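Local coordinates for protein exodeoxyribonuclease III (Methanosarcina mazei, PDB 5J8N) that probably cleaves DNA phosphodiesters as a magnesium-dependent apurinic/apyrimidinic endonuclease and 3'-5' exonuclease of the exonuclease III family, at residues Asn10-Arg15 against Glu38-Gln43; Asn58-Ala63 against Gly72-Asn77; Glu94-Arg99 against Gln119-Tyr124. The protein carries 3 engineered substitutions. One frame throughout, in Å; residues are numbered along the deposited sequence.

Interaction 1: Asn10-Arg15 against Glu38-Gln43; sequences NVNGLR and ETKVSQ. With MG (magnesium ion), chain B.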
loop_
_atom_site.group_PDB
_atom_site.type_symbol
_atom_site.label_atom_id
_atom_site.label_comp_id
_atom_site.label_asym_id
_atom_site.label_seq_id
_atom_site.Cartn_x
_atom_site.Cartn_y
_atom_site.Cartn_z
ATOM N N ASN A 10 -1.599 3.069 -5.325
ATOM C CA ASN A 10 -2.712 2.337 -5.945
ATOM C C ASN A 10 -3.053 3.046 -7.249
ATOM O O ASN A 10 -3.467 4.233 -7.215
ATOM C CB ASN A 10 -3.926 2.299 -5.013
ATOM C CG ASN A 10 -5.133 1.660 -5.663
ATOM O OD1 ASN A 10 -5.380 1.838 -6.866
ATOM N ND2 ASN A 10 -5.925 0.903 -4.869
ATOM N N VAL A 11 -2.785 2.359 -8.353
ATOM C CA VAL A 11 -2.855 2.953 -9.677
ATOM C C VAL A 11 -4.208 2.830 -10.339
ATOM O O VAL A 11 -4.446 3.406 -11.400
ATOM C CB VAL A 11 -1.787 2.363 -10.606
ATOM C CG1 VAL A 11 -0.378 2.824 -10.144
ATOM C CG2 VAL A 11 -1.837 0.864 -10.717
ATOM N N ASN A 12 -5.108 2.039 -9.725
ATOM C CA ASN A 12 -6.486 1.863 -10.242
ATOM C C ASN A 12 -6.500 1.353 -11.693
ATOM O O ASN A 12 -7.356 1.703 -12.503
ATOM C CB ASN A 12 -7.343 3.159 -10.115
ATOM C CG ASN A 12 -8.849 2.861 -10.000
ATOM O OD1 ASN A 12 -9.279 1.872 -9.325
ATOM N ND2 ASN A 12 -9.638 3.762 -10.531
ATOM N N GLY A 13 -5.599 0.406 -11.951
ATOM C CA GLY A 13 -5.389 -0.187 -13.246
ATOM C C GLY A 13 -4.047 0.221 -13.852
ATOM O O GLY A 13 -3.838 1.401 -14.250
ATOM N N LEU A 14 -3.112 -0.732 -13.936
ATOM C CA LEU A 14 -1.753 -0.403 -14.341
ATOM C C LEU A 14 -1.643 -0.043 -15.790
ATOM O O LEU A 14 -0.951 0.922 -16.137
ATOM C CB LEU A 14 -0.824 -1.606 -14.010
ATOM C CG LEU A 14 0.652 -1.329 -14.326
ATOM C CD1 LEU A 14 1.195 -0.127 -13.542
ATOM C CD2 LEU A 14 1.425 -2.627 -13.990
ATOM N N ARG A 15 -2.319 -0.743 -16.681
ATOM C CA ARG A 15 -2.282 -0.410 -18.094
ATOM C C ARG A 15 -2.716 1.031 -18.316
ATOM O O ARG A 15 -2.030 1.808 -19.019
ATOM C CB ARG A 15 -3.195 -1.359 -18.896
ATOM C CG ARG A 15 -3.107 -1.116 -20.413
ATOM C CD ARG A 15 -4.387 -1.550 -21.160
ATOM N NE ARG A 15 -5.523 -0.863 -20.561
ATOM C CZ ARG A 15 -5.834 0.416 -20.747
ATOM N NH1 ARG A 15 -5.080 1.179 -21.570
ATOM N NH2 ARG A 15 -6.863 0.954 -20.093
ATOM N N GLU A 38 -3.424 -2.654 -7.105
ATOM C CA GLU A 38 -4.570 -2.722 -8.002
ATOM C C GLU A 38 -4.122 -2.533 -9.453
ATOM O O GLU A 38 -4.548 -1.646 -10.186
ATOM C CB GLU A 38 -5.714 -1.761 -7.649
ATOM C CG GLU A 38 -7.003 -2.256 -8.332
ATOM C CD GLU A 38 -8.184 -1.424 -8.097
ATOM O OE1 GLU A 38 -8.058 -0.241 -7.733
ATOM O OE2 GLU A 38 -9.294 -1.922 -8.371
ATOM N N THR A 39 -3.316 -3.484 -9.901
ATOM C CA THR A 39 -2.803 -3.458 -11.256
ATOM C C THR A 39 -3.889 -3.809 -12.243
ATOM O O THR A 39 -3.855 -3.416 -13.416
ATOM C CB THR A 39 -1.633 -4.444 -11.454
ATOM O OG1 THR A 39 -2.146 -5.781 -11.243
ATOM C CG2 THR A 39 -0.505 -4.124 -10.457
ATOM N N LYS A 40 -4.845 -4.640 -11.831
ATOM C CA LYS A 40 -5.905 -5.199 -12.674
ATOM C C LYS A 40 -5.333 -6.048 -13.829
ATOM O O LYS A 40 -6.025 -6.288 -14.836
ATOM C CB LYS A 40 -6.842 -4.090 -13.238
ATOM C CG LYS A 40 -7.524 -3.261 -12.159
ATOM C CD LYS A 40 -8.500 -2.244 -12.801
ATOM C CE LYS A 40 -9.090 -1.394 -11.729
ATOM N NZ LYS A 40 -10.053 -0.337 -12.284
ATOM N N VAL A 41 -4.101 -6.536 -13.660
ATOM C CA VAL A 41 -3.417 -7.347 -14.669
ATOM C C VAL A 41 -3.860 -8.790 -14.530
ATOM O O VAL A 41 -3.743 -9.364 -13.416
ATOM C CB VAL A 41 -1.885 -7.265 -14.462
ATOM C CG1 VAL A 41 -1.183 -8.369 -15.234
ATOM C CG2 VAL A 41 -1.371 -5.851 -14.851
ATOM N N SER A 42 -4.304 -9.351 -15.654
ATOM C CA SER A 42 -4.799 -10.711 -15.734
ATOM C C SER A 42 -3.684 -11.652 -16.102
ATOM O O SER A 42 -2.930 -11.378 -17.039
ATOM C CB SER A 42 -5.903 -10.871 -16.811
ATOM O OG SER A 42 -6.965 -9.940 -16.691
ATOM N N GLN A 43 -3.627 -12.797 -15.430
ATOM C CA GLN A 43 -2.780 -13.911 -15.899
ATOM C C GLN A 43 -1.335 -13.499 -16.227
ATOM O O GLN A 43 -0.773 -13.937 -17.239
ATOM C CB GLN A 43 -3.408 -14.569 -17.140
ATOM C CG GLN A 43 -4.729 -15.268 -16.848
ATOM C CD GLN A 43 -5.325 -15.970 -18.063
ATOM O OE1 GLN A 43 -4.727 -16.904 -18.623
ATOM N NE2 GLN A 43 -6.499 -15.505 -18.493
HETATM MG MG MG B . -9.444 1.230 -7.376
HETATM O O HOH W 1 -7.949 2.623 -6.939
HETATM O O HOH W 2 -11.988 0.593 -10.395
HETATM O O HOH W 3 -4.297 -2.912 -16.154
HETATM O O HOH W 4 -10.993 -0.039 -7.892
HETATM O O HOH W 5 -10.777 2.650 -6.879
HETATM O O HOH W 6 -9.385 0.471 -5.368
#

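Interaction 2: Asn58-Ala63 against Gly72-Asn77; sequences NYFVSA and GTFSKN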
loop_
_atom_site.group_PDB
_atom_site.type_symbol
_atom_site.label_atom_id
_atom_site.label_comp_id
_atom_site.label_asym_id
_atom_site.label_seq_id
_atom_site.Cartn_x
_atom_site.Cartn_y
_atom_site.Cartn_z
ATOM N N ASN A 58 11.596 -6.382 -11.258
ATOM C CA ASN A 58 10.177 -6.238 -10.963
ATOM C C ASN A 58 9.518 -7.580 -10.707
ATOM O O ASN A 58 9.948 -8.590 -11.274
ATOM C CB ASN A 58 9.454 -5.503 -12.107
ATOM C CG ASN A 58 9.277 -6.350 -13.335
ATOM O OD1 ASN A 58 8.271 -7.053 -13.474
ATOM N ND2 ASN A 58 10.283 -6.362 -14.213
ATOM N N TYR A 59 8.503 -7.534 -9.842
ATOM C CA TYR A 59 7.801 -8.760 -9.384
ATOM C C TYR A 59 6.341 -8.445 -9.264
ATOM O O TYR A 59 5.987 -7.418 -8.682
ATOM C CB TYR A 59 8.358 -9.244 -8.032
ATOM C CG TYR A 59 9.871 -9.377 -8.104
ATOM C CD1 TYR A 59 10.446 -10.483 -8.673
ATOM C CD2 TYR A 59 10.687 -8.339 -7.681
ATOM C CE1 TYR A 59 11.834 -10.568 -8.801
ATOM C CE2 TYR A 59 12.028 -8.430 -7.822
ATOM C CZ TYR A 59 12.599 -9.507 -8.345
ATOM O OH TYR A 59 13.969 -9.578 -8.543
ATOM N N PHE A 60 5.468 -9.298 -9.791
ATOM C CA PHE A 60 4.038 -9.044 -9.790
ATOM C C PHE A 60 3.282 -10.267 -9.348
ATOM O O PHE A 60 3.738 -11.428 -9.638
ATOM C CB PHE A 60 3.538 -8.678 -11.214
ATOM C CG PHE A 60 3.810 -7.247 -11.589
ATOM C CD1 PHE A 60 5.052 -6.877 -12.098
ATOM C CD2 PHE A 60 2.859 -6.259 -11.301
ATOM C CE1 PHE A 60 5.289 -5.508 -12.410
ATOM C CE2 PHE A 60 3.071 -4.912 -11.623
ATOM C CZ PHE A 60 4.299 -4.550 -12.178
ATOM N N VAL A 61 2.123 -10.039 -8.750
ATOM C CA VAL A 61 1.177 -11.148 -8.491
ATOM C C VAL A 61 -0.158 -10.708 -9.052
ATOM O O VAL A 61 -0.559 -9.525 -8.926
ATOM C CB VAL A 61 1.105 -11.507 -7.003
ATOM C CG1 VAL A 61 0.570 -10.429 -6.175
ATOM C CG2 VAL A 61 0.275 -12.825 -6.799
ATOM N N SER A 62 -0.795 -11.644 -9.724
ATOM C CA SER A 62 -2.138 -11.474 -10.290
ATOM C C SER A 62 -3.175 -12.258 -9.503
ATOM O O SER A 62 -2.889 -13.377 -8.991
ATOM C CB SER A 62 -2.195 -12.011 -11.705
ATOM O OG SER A 62 -1.773 -11.098 -12.729
ATOM N N ALA A 63 -4.390 -11.715 -9.450
ATOM C CA ALA A 63 -5.521 -12.449 -8.955
ATOM C C ALA A 63 -5.911 -13.528 -9.916
ATOM O O ALA A 63 -5.583 -13.472 -11.105
ATOM C CB ALA A 63 -6.707 -11.513 -8.744
ATOM N N GLY A 72 2.380 -5.141 -7.514
ATOM C CA GLY A 72 3.728 -5.366 -8.039
ATOM C C GLY A 72 4.718 -4.472 -7.307
ATOM O O GLY A 72 4.360 -3.413 -6.760
ATOM N N THR A 73 5.958 -4.924 -7.312
ATOM C CA THR A 73 7.069 -4.213 -6.679
ATOM C C THR A 73 8.215 -4.155 -7.649
ATOM O O THR A 73 8.660 -5.143 -8.194
ATOM C CB THR A 73 7.513 -4.945 -5.408
ATOM O OG1 THR A 73 6.441 -4.876 -4.479
ATOM C CG2 THR A 73 8.772 -4.321 -4.781
ATOM N N PHE A 74 8.704 -2.933 -7.846
ATOM C CA PHE A 74 9.950 -2.649 -8.567
ATOM C C PHE A 74 11.036 -2.249 -7.597
ATOM O O PHE A 74 10.778 -1.454 -6.697
ATOM C CB PHE A 74 9.754 -1.468 -9.533
ATOM C CG PHE A 74 8.703 -1.679 -10.571
ATOM C CD1 PHE A 74 7.344 -1.448 -10.269
ATOM C CD2 PHE A 74 9.066 -2.052 -11.848
ATOM C CE1 PHE A 74 6.362 -1.606 -11.266
ATOM C CE2 PHE A 74 8.103 -2.236 -12.846
ATOM C CZ PHE A 74 6.751 -1.994 -12.526
ATOM N N SER A 75 12.259 -2.737 -7.784
ATOM C CA SER A 75 13.342 -2.286 -6.908
ATOM C C SER A 75 14.633 -2.281 -7.662
ATOM O O SER A 75 14.946 -3.149 -8.493
ATOM C CB SER A 75 13.454 -3.124 -5.597
ATOM O OG SER A 75 13.611 -4.483 -5.872
ATOM N N LYS A 76 15.471 -1.310 -7.303
ATOM C CA LYS A 76 16.799 -1.245 -7.897
ATOM C C LYS A 76 17.677 -2.425 -7.458
ATOM O O LYS A 76 18.484 -2.908 -8.253
ATOM C CB LYS A 76 17.504 0.090 -7.536
ATOM C CG LYS A 76 16.778 1.293 -8.126
ATOM C CD LYS A 76 17.596 2.588 -7.926
ATOM C CE LYS A 76 16.851 3.796 -8.474
ATOM N NZ LYS A 76 17.771 4.991 -8.462
ATOM N N ASN A 77 17.501 -2.858 -6.212
ATOM C CA ASN A 77 18.225 -4.017 -5.675
ATOM C C ASN A 77 17.386 -5.296 -5.807
ATOM O O ASN A 77 16.167 -5.247 -5.671
ATOM C CB ASN A 77 18.582 -3.793 -4.209
ATOM C CG ASN A 77 19.668 -2.725 -4.020
ATOM O OD1 ASN A 77 20.457 -2.459 -4.916
ATOM N ND2 ASN A 77 19.686 -2.130 -2.847
#

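Interaction 3: Glu94-Arg99 against Gln119-Tyr124; sequences EGRFLR and QERLGY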
loop_
_atom_site.group_PDB
_atom_site.type_symbol
_atom_site.label_atom_id
_atom_site.label_comp_id
_atom_site.label_asym_id
_atom_site.label_seq_id
_atom_site.Cartn_x
_atom_site.Cartn_y
_atom_site.Cartn_z
ATOM N N GLU A 94 -6.522 -13.929 -4.502
ATOM C CA GLU A 94 -6.940 -12.588 -4.928
ATOM C C GLU A 94 -5.770 -11.685 -5.271
ATOM O O GLU A 94 -5.977 -10.543 -5.671
ATOM C CB GLU A 94 -7.837 -11.952 -3.875
ATOM C CG GLU A 94 -9.177 -12.690 -3.775
ATOM C CD GLU A 94 -10.296 -11.853 -3.151
ATOM O OE1 GLU A 94 -10.113 -10.661 -2.803
ATOM O OE2 GLU A 94 -11.389 -12.471 -2.927
ATOM N N GLY A 95 -4.548 -12.173 -5.173
ATOM C CA GLY A 95 -3.386 -11.408 -5.656
ATOM C C GLY A 95 -3.212 -10.058 -5.029
ATOM O O GLY A 95 -2.878 -9.062 -5.729
ATOM N N ARG A 96 -3.315 -10.020 -3.701
ATOM C CA ARG A 96 -3.280 -8.790 -2.936
ATOM C C ARG A 96 -2.018 -8.576 -2.143
ATOM O O ARG A 96 -1.910 -7.549 -1.485
ATOM C CB ARG A 96 -4.443 -8.796 -1.916
ATOM C CG ARG A 96 -5.798 -8.768 -2.542
ATOM C CD ARG A 96 -6.849 -8.815 -1.426
ATOM N NE ARG A 96 -8.104 -8.741 -2.127
ATOM C CZ ARG A 96 -8.602 -7.626 -2.602
ATOM N NH1 ARG A 96 -7.988 -6.474 -2.362
ATOM N NH2 ARG A 96 -9.757 -7.658 -3.296
ATOM N N PHE A 97 -1.070 -9.524 -2.169
ATOM C CA PHE A 97 0.012 -9.541 -1.197
ATOM C C PHE A 97 1.276 -9.993 -1.868
ATOM O O PHE A 97 1.345 -11.082 -2.441
ATOM C CB PHE A 97 -0.375 -10.488 -0.061
ATOM C CG PHE A 97 0.620 -10.603 1.038
ATOM C CD1 PHE A 97 1.726 -11.409 0.906
ATOM C CD2 PHE A 97 0.395 -9.917 2.250
ATOM C CE1 PHE A 97 2.652 -11.564 2.022
ATOM C CE2 PHE A 97 1.286 -10.076 3.332
ATOM C CZ PHE A 97 2.405 -10.860 3.172
ATOM N N LEU A 98 2.289 -9.160 -1.757
ATOM C CA LEU A 98 3.606 -9.502 -2.322
ATOM C C LEU A 98 4.718 -9.144 -1.359
ATOM O O LEU A 98 4.871 -7.954 -0.985
ATOM C CB LEU A 98 3.759 -8.767 -3.675
ATOM C CG LEU A 98 5.084 -8.958 -4.379
ATOM C CD1 LEU A 98 5.213 -10.359 -4.748
ATOM C CD2 LEU A 98 5.138 -8.064 -5.646
ATOM N N ARG A 99 5.479 -10.145 -0.953
ATOM C CA ARG A 99 6.619 -9.987 -0.049
ATOM C C ARG A 99 7.916 -10.026 -0.811
ATOM O O ARG A 99 8.191 -10.957 -1.595
ATOM C CB ARG A 99 6.574 -11.078 1.010
ATOM C CG ARG A 99 7.836 -11.142 1.852
ATOM C CD ARG A 99 7.703 -12.190 2.934
ATOM N NE ARG A 99 8.988 -12.405 3.615
ATOM C CZ ARG A 99 9.166 -13.312 4.533
ATOM N NH1 ARG A 99 8.177 -14.055 4.944
ATOM N NH2 ARG A 99 10.386 -13.461 5.049
ATOM N N GLN A 119 -21.877 -7.206 2.756
ATOM C CA GLN A 119 -21.523 -7.711 4.071
ATOM C C GLN A 119 -20.488 -8.804 3.927
ATOM O O GLN A 119 -19.553 -8.898 4.723
ATOM C CB GLN A 119 -22.755 -8.261 4.791
ATOM C CG GLN A 119 -23.173 -7.446 5.994
ATOM C CD GLN A 119 -22.021 -7.168 6.945
ATOM O OE1 GLN A 119 -21.152 -8.022 7.175
ATOM N NE2 GLN A 119 -22.002 -5.959 7.504
ATOM N N GLU A 120 -20.619 -9.634 2.903
ATOM C CA GLU A 120 -19.693 -10.748 2.813
ATOM C C GLU A 120 -18.287 -10.196 2.509
ATOM O O GLU A 120 -17.273 -10.734 3.013
ATOM C CB GLU A 120 -20.150 -11.755 1.766
ATOM C CG GLU A 120 -19.169 -12.851 1.485
ATOM C CD GLU A 120 -18.669 -12.806 0.071
ATOM O OE1 GLU A 120 -19.429 -12.382 -0.830
ATOM O OE2 GLU A 120 -17.496 -13.166 -0.130
ATOM N N ARG A 121 -18.199 -9.116 1.731
ATOM C CA ARG A 121 -16.880 -8.601 1.417
ATOM C C ARG A 121 -16.327 -7.809 2.587
ATOM O O ARG A 121 -15.120 -7.807 2.786
ATOM C CB ARG A 121 -16.857 -7.738 0.149
ATOM C CG ARG A 121 -17.014 -8.553 -1.124
ATOM C CD ARG A 121 -16.011 -9.704 -1.199
ATOM N NE ARG A 121 -14.668 -9.192 -1.420
ATOM C CZ ARG A 121 -13.601 -9.945 -1.636
ATOM N NH1 ARG A 121 -13.675 -11.268 -1.615
ATOM N NH2 ARG A 121 -12.465 -9.344 -1.879
ATOM N N LEU A 122 -17.204 -7.205 3.380
ATOM C CA LEU A 122 -16.726 -6.578 4.621
ATOM C C LEU A 122 -16.144 -7.698 5.534
ATOM O O LEU A 122 -15.058 -7.521 6.111
ATOM C CB LEU A 122 -17.858 -5.826 5.340
ATOM C CG LEU A 122 -17.469 -5.275 6.724
ATOM C CD1 LEU A 122 -16.262 -4.327 6.627
ATOM C CD2 LEU A 122 -18.666 -4.566 7.369
ATOM N N GLY A 123 -16.796 -8.842 5.584
ATOM C CA GLY A 123 -16.338 -9.975 6.385
ATOM C C GLY A 123 -14.985 -10.427 5.881
ATOM O O GLY A 123 -14.079 -10.711 6.678
ATOM N N TYR A 124 -14.828 -10.478 4.567
ATOM C CA TYR A 124 -13.599 -10.926 3.959
ATOM C C TYR A 124 -12.482 -9.955 4.290
ATOM O O TYR A 124 -11.358 -10.362 4.608
ATOM C CB TYR A 124 -13.781 -11.048 2.426
ATOM C CG TYR A 124 -12.564 -11.568 1.670
ATOM C CD1 TYR A 124 -12.414 -12.943 1.431
ATOM C CD2 TYR A 124 -11.602 -10.716 1.161
ATOM C CE1 TYR A 124 -11.304 -13.405 0.739
ATOM C CE2 TYR A 124 -10.508 -11.176 0.461
ATOM C CZ TYR A 124 -10.372 -12.527 0.250
ATOM O OH TYR A 124 -9.271 -12.946 -0.444
#

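Interaction 1: Asn10-Arg15 against Glu38-Gln43
The carbonyl oxygen of Thr39 is gripped by two hydrogen bonds, one from the backbone and one from water, and a softer C-H...O contact from Gly13 CA joins them. Leu14 N reaches Thr39 O at 2.8 Å and almost straight (176°), although the donor stands above the carbonyl plane; the water also accepts from Arg15 N. One residue back, Gly13 N meets Glu38 O at 2.9 Å nearly along the C=O axis. Gly13 is the N-cap residue of helix 14-18, so the loop after strand 33-37 is clamped to the first turn of that helix. Lys40, its chain extended beyond CG, runs along Gly13 CA and gives a weak hydrogen bond from NZ to Asn12 O.

The side chains converge on the magnesium ion. Glu38, with CG anti to the backbone N (chi1 -161°) and an extended chain, lies alongside Asn12, both pointing the same way. Asn12 OD1 binds the metal at 2.1 Å and Glu38 OE1 at 2.0 Å; four waters complete an octahedron. The two oxygens, cis to one another, are only 2.9 Å apart, held by the shared ion rather than by a proton. Asn10 belongs to the second shell: its OD1 accepts from Asn12 N at 2.9 Å, closing an Asx turn, and from a metal-bound water, while ND2 bonds to Asp151. Asn12 ND2 is held by Tyr208 OH, and another metal-bound water donates to Glu38 OE2 at 2.6 Å.

With just two protein ligands, the ion keeps most of its sites for exchangeable water, consistent with the metal-assisted phosphodiester hydrolysis expected of this family; it would probably also polarise the Asn12 carbonyl and make its waters more acidic.

Interaction 2: Asn58-Ala63 against Gly72-Asn77
Phe60 and Phe74 both place CG anti to the carbonyl carbon, beside the backbone N (chi1 -80° and -60°), and this brings their rings together on one face of an antiparallel hairpin. The edge of Phe60 is directed at the face of Phe74 in an offset edge-to-face pair, planes 86° apart and centroids 5.5 Å apart, with Phe60 CZ touching Phe74 CZ at 3.6 Å. The face of the Phe60 ring is laid over the backbone of Gly72, whose CA makes a CH-pi contact 3.9 Å from the ring centroid; having no side chain, Gly72 lets the ring lie this close. Asn58 CB packs on Phe74 CD2 at 3.5 Å. Between these non-hydrogen-bonded pairs, Tyr59 and Thr73 form a hydrogen-bonded one: Tyr59 N donates to Thr73 O at 2.9 Å and Thr73 N to Tyr59 O at 2.8 Å.

Strand 57-61 is an outermost strand of its sheet, and strand 71-75 pairs next with strand 33-37. The phenylalanine face is covered by Val50 of helix 48-51, whereas Thr73, on the other face, bonds to Asn109 and packs on Leu98 and Thr100 of strand 97-101 in the second sheet.

Interaction 3: Glu94-Arg99 against Gln119-Tyr124
Glu94, Arg96 and Arg121 form a salt-bridge network between the turn that follows helix 89-92 and the first turns of helix 119-141. Its centre is the Glu94 carboxylate, which Arg121 meets tip to tip and nearly coplanar. This end-on grip uses both syn lone pairs: Arg121 NH2 donates to Glu94 OE1 at 2.8 Å (165°) and Arg121 NH1 to Glu94 OE2 at 2.9 Å. Arg96 approaches side-on instead, with NE at 2.9 Å and NH2 at 3.1 Å from Glu94 OE1, both on its anti lone pair. OE1 thus accepts three hydrogen bonds, and its charge probably offsets the repulsion between Arg96 NH2 and Arg121 NH2, 3.5 Å apart.

Torsions set up these grips. Arg121 is bent at chi2 and chi3 (-52° and -71°), folding its guanidinium back over the ring of Tyr124, so that NH1 sits 3.4 Å above the ring plane, over its centre. Arg96 is extended from CG to NE. The Tyr124 hydroxyl lies beside the carboxylate without bonding to it, its hydrogen bond being with Val90 O, and Phe91 packs edge-to-face with the tyrosine ring. Gly95, with positive phi, turns the chain from helix 89-92 into strand 97-101. Farther out, Arg96 NH1 is hydrogen-bonded to the backbone O of Tyr111, the predicted active-site tyrosine.

Interaction 1 holds the magnesium ion, and the other two contacts lie at increasing distance from it. Interaction 2, its centre 12 Å away, adjoins it directly: Phe60 CE2 packs against Leu14 CD2 at 3.7 Å, and Ser62 OG probably hydrogen-bonds with Val41 O at 2.7 Å, so the hairpin backs the metal-bearing loop. Interaction 3 is centred 15 Å from interaction 1 without touching it, yet the side chain of Arg96 comes within about 9 Å of the ion. Interactions 2 and 3 meet between the two sheets, where Tyr59 O lies 3.2 Å from Leu98 CD2, and again in the loops beside them, where Ala63 CB is 3.3 Å from Glu94 O.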